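PDB 2QE6: DUF574 domain-containing protein from Thermobifida fusca, which probably acts as an S-adenosyl-L-methionine-dependent methyltransferase of a Rossmann-like fold, binding S-adenosylmethionine, with a methyl acceptor that is not established. Local coordinates for residues R41-A44 with D45-C48; V69-L72 with A73-G77; R177-G180 with A181-A185. The protein carries 1 engineered substitution. All coordinates share one frame; numbering follows the deposited sequence. Where two conformers were deposited one is given.

Interaction 1 (R41-A44 with D45-C48); sequences RALA and DYAC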
# COMPACT_ATOMS: atom_id res chain seq x y z
N ARG A 41 14.76 3.22 12.67
CA ARG A 41 14.65 4.62 13.09
C ARG A 41 15.85 5.44 12.56
O ARG A 41 15.68 6.57 12.08
CB ARG A 41 14.53 4.69 14.60
CG ARG A 41 13.22 4.06 15.09
CD ARG A 41 12.96 4.18 16.57
NE ARG A 41 14.06 3.66 17.38
CZ ARG A 41 14.17 2.40 17.78
NH1 ARG A 41 13.26 1.49 17.46
NH2 ARG A 41 15.21 2.05 18.51
N ALA A 42 17.05 4.90 12.62
CA ALA A 42 18.21 5.62 12.03
C ALA A 42 17.97 5.94 10.55
O ALA A 42 18.29 7.03 10.08
CB ALA A 42 19.53 4.86 12.26
N LEU A 43 17.41 5.01 9.78
CA LEU A 43 17.24 5.31 8.35
C LEU A 43 16.07 6.30 8.14
O LEU A 43 16.13 7.15 7.25
CB LEU A 43 17.05 4.02 7.51
CG LEU A 43 16.80 4.18 5.99
CD1 LEU A 43 18.00 4.87 5.28
CD2 LEU A 43 16.48 2.81 5.38
N ALA A 44 15.00 6.16 8.90
CA ALA A 44 13.90 7.11 8.81
C ALA A 44 14.40 8.54 9.11
O ALA A 44 14.05 9.47 8.40
CB ALA A 44 12.76 6.71 9.79
N ASP A 45 15.19 8.70 10.17
CA ASP A 45 15.78 9.98 10.58
C ASP A 45 16.64 10.56 9.47
O ASP A 45 16.53 11.72 9.13
CB ASP A 45 16.68 9.80 11.82
CG ASP A 45 15.90 9.58 13.13
OD1 ASP A 45 14.65 9.76 13.10
OD2 ASP A 45 16.55 9.22 14.17
N TYR A 46 17.53 9.73 8.95
CA TYR A 46 18.38 10.13 7.84
C TYR A 46 17.56 10.59 6.61
O TYR A 46 17.85 11.64 6.01
CB TYR A 46 19.31 8.99 7.50
CG TYR A 46 20.10 9.14 6.24
CD1 TYR A 46 21.30 9.79 6.24
CD2 TYR A 46 19.64 8.62 5.04
CE1 TYR A 46 22.05 9.89 5.06
CE2 TYR A 46 20.35 8.74 3.88
CZ TYR A 46 21.57 9.36 3.90
OH TYR A 46 22.31 9.48 2.74
N ALA A 47 16.56 9.82 6.25
CA ALA A 47 15.72 10.12 5.10
C ALA A 47 14.98 11.47 5.31
O ALA A 47 14.91 12.28 4.41
CB ALA A 47 14.70 8.96 4.84
N CYS A 48 14.42 11.67 6.50
CA CYS A 48 13.75 12.92 6.85
C CYS A 48 14.68 14.13 6.80
O CYS A 48 14.25 15.23 6.44
CB CYS A 48 13.11 12.82 8.23
SG CYS A 48 11.70 11.72 8.26

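Interaction 2 (V69-L72 with A73-G77); sequences VRFL and AGEAG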
# COMPACT_ATOMS: atom_id res chain seq x y z
N VAL A 69 -10.35 2.97 0.74
CA VAL A 69 -11.00 1.75 1.21
C VAL A 69 -12.46 2.06 1.55
O VAL A 69 -13.32 1.25 1.27
CB VAL A 69 -10.23 1.12 2.37
CG1 VAL A 69 -11.00 0.00 2.96
CG2 VAL A 69 -8.86 0.65 1.88
N ARG A 70 -12.72 3.22 2.14
CA ARG A 70 -14.09 3.63 2.44
C ARG A 70 -14.92 3.77 1.16
O ARG A 70 -16.07 3.36 1.12
CB ARG A 70 -14.11 4.95 3.22
CG ARG A 70 -15.50 5.39 3.66
CD ARG A 70 -15.49 6.71 4.42
NE ARG A 70 -14.98 7.80 3.60
CZ ARG A 70 -14.00 8.64 3.95
NH1 ARG A 70 -13.40 8.54 5.13
NH2 ARG A 70 -13.64 9.60 3.10
N PHE A 71 -14.32 4.32 0.10
CA PHE A 71 -15.00 4.40 -1.21
C PHE A 71 -15.33 2.99 -1.73
O PHE A 71 -16.46 2.70 -2.13
CB PHE A 71 -14.14 5.17 -2.23
CG PHE A 71 -14.52 4.90 -3.66
CD1 PHE A 71 -15.61 5.52 -4.23
CD2 PHE A 71 -13.74 4.07 -4.46
CE1 PHE A 71 -15.96 5.27 -5.57
CE2 PHE A 71 -14.11 3.80 -5.78
CZ PHE A 71 -15.21 4.41 -6.33
N LEU A 72 -14.34 2.12 -1.67
CA LEU A 72 -14.47 0.77 -2.23
C LEU A 72 -15.49 -0.07 -1.49
O LEU A 72 -16.32 -0.73 -2.12
CB LEU A 72 -13.12 0.07 -2.21
CG LEU A 72 -12.10 0.55 -3.22
CD1 LEU A 72 -10.72 0.01 -2.88
CD2 LEU A 72 -12.52 0.24 -4.68
N ALA A 73 -15.43 -0.05 -0.16
CA ALA A 73 -16.26 -0.95 0.67
C ALA A 73 -17.70 -0.45 0.84
O ALA A 73 -18.62 -1.24 1.10
CB ALA A 73 -15.58 -1.17 2.04
N GLY A 74 -17.88 0.86 0.71
CA GLY A 74 -19.17 1.49 0.85
C GLY A 74 -19.82 1.70 -0.50
O GLY A 74 -20.59 0.87 -0.97
N GLU A 75 -19.47 2.81 -1.12
CA GLU A 75 -20.00 3.25 -2.39
C GLU A 75 -19.83 2.24 -3.54
O GLU A 75 -20.80 1.94 -4.24
CB GLU A 75 -19.33 4.57 -2.75
CG GLU A 75 -19.98 5.35 -3.88
CD GLU A 75 -19.36 6.73 -4.04
OE1 GLU A 75 -18.88 7.31 -3.02
OE2 GLU A 75 -19.34 7.22 -5.21
N ALA A 76 -18.62 1.74 -3.76
CA ALA A 76 -18.38 0.74 -4.81
C ALA A 76 -18.92 -0.66 -4.46
O ALA A 76 -19.00 -1.54 -5.32
CB ALA A 76 -16.89 0.67 -5.16
N GLY A 77 -19.30 -0.88 -3.20
CA GLY A 77 -19.92 -2.13 -2.79
C GLY A 77 -19.04 -3.37 -2.76
O GLY A 77 -19.56 -4.48 -2.86
O HOH W 1 -18.02 4.97 0.31

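Interaction 3 (R177-G180 with A181-A185); sequences RVVG and AYRDA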
# COMPACT_ATOMS: atom_id res chain seq x y z
N ARG A 177 4.60 -7.44 -15.70
CA ARG A 177 4.10 -8.79 -15.50
C ARG A 177 3.43 -8.92 -14.13
O ARG A 177 2.40 -9.62 -14.00
CB ARG A 177 5.25 -9.81 -15.65
CG ARG A 177 5.02 -11.15 -14.89
CD ARG A 177 6.29 -12.03 -14.79
NE ARG A 177 7.25 -11.63 -13.74
CZ ARG A 177 7.15 -11.93 -12.44
NH1 ARG A 177 6.12 -12.63 -11.97
NH2 ARG A 177 8.10 -11.53 -11.60
N VAL A 178 4.00 -8.29 -13.11
CA VAL A 178 3.47 -8.46 -11.74
C VAL A 178 2.10 -7.80 -11.60
O VAL A 178 1.13 -8.46 -11.17
CB VAL A 178 4.49 -7.98 -10.65
CG1 VAL A 178 3.79 -7.81 -9.29
CG2 VAL A 178 5.69 -8.97 -10.55
N VAL A 179 1.99 -6.53 -11.97
CA VAL A 179 0.70 -5.83 -11.79
C VAL A 179 -0.33 -6.41 -12.76
O VAL A 179 -1.49 -6.56 -12.40
CB VAL A 179 0.81 -4.29 -11.89
CG1 VAL A 179 -0.58 -3.63 -11.64
CG2 VAL A 179 1.84 -3.79 -10.86
N GLY A 180 0.11 -6.72 -13.98
CA GLY A 180 -0.74 -7.39 -14.96
C GLY A 180 -1.34 -8.71 -14.48
O GLY A 180 -2.48 -9.02 -14.79
N ALA A 181 -0.57 -9.51 -13.74
CA ALA A 181 -1.12 -10.77 -13.21
C ALA A 181 -2.29 -10.52 -12.26
O ALA A 181 -3.26 -11.25 -12.25
CB ALA A 181 -0.02 -11.55 -12.51
N TYR A 182 -2.17 -9.52 -11.41
CA TYR A 182 -3.24 -9.24 -10.44
C TYR A 182 -4.46 -8.64 -11.17
O TYR A 182 -5.57 -8.96 -10.82
CB TYR A 182 -2.73 -8.31 -9.31
CG TYR A 182 -1.64 -8.92 -8.42
CD1 TYR A 182 -1.92 -10.01 -7.60
CD2 TYR A 182 -0.33 -8.41 -8.40
CE1 TYR A 182 -0.95 -10.60 -6.78
CE2 TYR A 182 0.67 -9.01 -7.57
CZ TYR A 182 0.33 -10.10 -6.77
OH TYR A 182 1.26 -10.72 -5.95
N ARG A 183 -4.26 -7.76 -12.15
CA ARG A 183 -5.39 -7.20 -12.94
C ARG A 183 -6.13 -8.31 -13.67
O ARG A 183 -7.35 -8.30 -13.72
CB ARG A 183 -4.92 -6.18 -13.98
CG ARG A 183 -4.41 -4.87 -13.38
CD ARG A 183 -4.39 -3.76 -14.37
NE ARG A 183 -3.80 -4.24 -15.60
CZ ARG A 183 -2.52 -4.18 -15.93
NH1 ARG A 183 -1.63 -3.60 -15.16
NH2 ARG A 183 -2.14 -4.70 -17.09
N ASP A 184 -5.36 -9.25 -14.22
CA ASP A 184 -5.90 -10.36 -14.98
C ASP A 184 -6.70 -11.30 -14.10
O ASP A 184 -7.66 -11.86 -14.57
CB ASP A 184 -4.80 -11.14 -15.72
CG ASP A 184 -4.22 -10.39 -16.90
OD1 ASP A 184 -4.79 -9.36 -17.31
OD2 ASP A 184 -3.16 -10.83 -17.41
N ALA A 185 -6.32 -11.47 -12.83
CA ALA A 185 -7.08 -12.31 -11.88
C ALA A 185 -8.50 -11.84 -11.57
O ALA A 185 -9.35 -12.63 -11.18
CB ALA A 185 -6.32 -12.50 -10.55

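Interaction 1 (R41-A44 with D45-C48)
L43 and Y46 meet across one turn of helix 38-48, a short helix in the N-terminal part of this putative methyltransferase. It packs on helix 23-30, the helix that carries Y27, a residue of the S-adenosylmethionine site. The contact is local, made within a regular alpha-helix by side chains three residues apart. L43 has its CG anti to the backbone N (chi1 177°), and Y46 takes nearly the same turn about its own CA-CB bond (chi1 170°). The two chains slant across each other, and the CD1 methyl of L43 comes to 4.1 Å from CD2 of the Y46 ring, a single apolar touch, oblique to the ring. Both side chains go on to helix 203-216, where L43 reaches N215 and L216 while Y46 reaches I211. Small residues pack inward beside them: A44 lies buried against A29 and L30, and A47 rests on L54 at the start of helix 54-75. A47 CB is 3.3 Å from L43 O, the same oxygen that accepts the A47 N-H at 2.9 Å. The ladder runs on with C48 N to A44 O at 2.9 Å and begins with D45 N to R41 O, a nearly straight bond (N-H...O 169°). R41 turns its guanidinium away from the next turn and bonds N36 OD1 through NH1; its NE stays 6.9 Å from D45 OD2, too far for a salt bridge. The D45 carboxylate instead folds back over the preceding turn, D45 CG lying 3.2 Å from R41 O, with D45 OD1 and OD2 each 3.5 Å from that carbonyl oxygen, which keeps its bond to D45 N.

Interaction 2 (V69-L72 with A73-G77)
F71 presents two different sides of its ring to the residues at the C-terminal end of helix 54-75. Over one face lies the CB methyl of A76, 4.2 Å from F71 CE2 and displaced toward the rim. At the edge stands the E75 carboxylate, with OE2 near the ring plane and 3.9 Å from F71 CE1; the carboxylate and ring planes are 77° apart. With CG anti to its backbone N (chi1 161°), F71 swings its ring along the helix toward both partners, and R248 adds a cation-pi contact and a long, weak ion pair with E75 OE2. Replacing F71 by alanine would probably leave the A76 methyl and the R248 cation without their aromatic partner and let the E75 side chain turn more freely. The backbone widens here: A76 N binds F71 O at 2.9 Å, almost straight at 177°, reaching five residues back. A water takes up the slack, donating to R70 O at 2.7 Å and accepting from E75 N at 3.0 Å. L72 faces the sheet, on F81, A160 and F193. A pi-type turn followed by a glycine of positive phi, G77, thus finishes the helix that leads into strand 80-84 of the Rossmann-like sheet.

Interaction 3 (R177-G180 with A181-A185)
Y182 leans back along helix 175-185 onto V178, and its side chain can be followed from the backbone to the cofactor site. Y182 CB sits 3.8 Å from the carbonyl O of V179. There CG takes the position beside the backbone N (chi1 -65°), which sends the ring toward the preceding turn. Y182 CD2 then comes to 3.1 Å from V178 O, which lies obliquely to the ring, while the CA of V179 borders the ring edge near its plane. Further out, Y182 CE2 touches the CG1 methyl of V178 at 3.8 Å; the two side chains run side by side and point the same way. The tip, OH, is hydrogen-bonded to the carbonyl O of V137, a residue of the S-adenosylmethionine site, so Y182 ties this helix to the loop carrying V137 and would count as second shell to the cofactor. P140 and I143 of helix 140-145 pack against it too. V178 O, beside the ring, receives only weak bonds, from A181 N, which bonds R177 O better, and from Y182 N at 3.5 Å. One residue further, order returns, with R183 N on V179 O at 3.0 Å and in the carbonyl plane. The R183 chain bends at chi3 (-46°) and lays its guanidinium with one face over the bare CA of G180, which is 3.7 Å from R183 NH2. NH1 meets the CG1 methyl of V179 and makes a weak hydrogen bond to Q230 O. V179 itself packs on L192 and M194 of the sheet. Helix 175-185 is thus the connecting helix of the beta-alpha-beta unit formed with strands 160-163 and 191-197, as belongs to the Rossmann-like methyltransferase fold.

How the interactions relate
From the N terminus the three contacts come in series; none nests in or crosses another, and each closes nothing larger than a helical turn. Interaction 1 lies in helix 38-48, outside the sheet and against helices 23-30 and 203-216. The next helix, 54-75, starts beside it and carries the chain past the cofactor residues N61 and R62 to interaction 2, whose centre is about 35 Å away, on the opposite side of the chain's centre. Strand 80-84, the first strand in sequence though a central one, follows. Interaction 3 follows strand 160-163, about 22 Å from interaction 2 between centres; L72 and V179 of these two contacts both pack on strand 191-197.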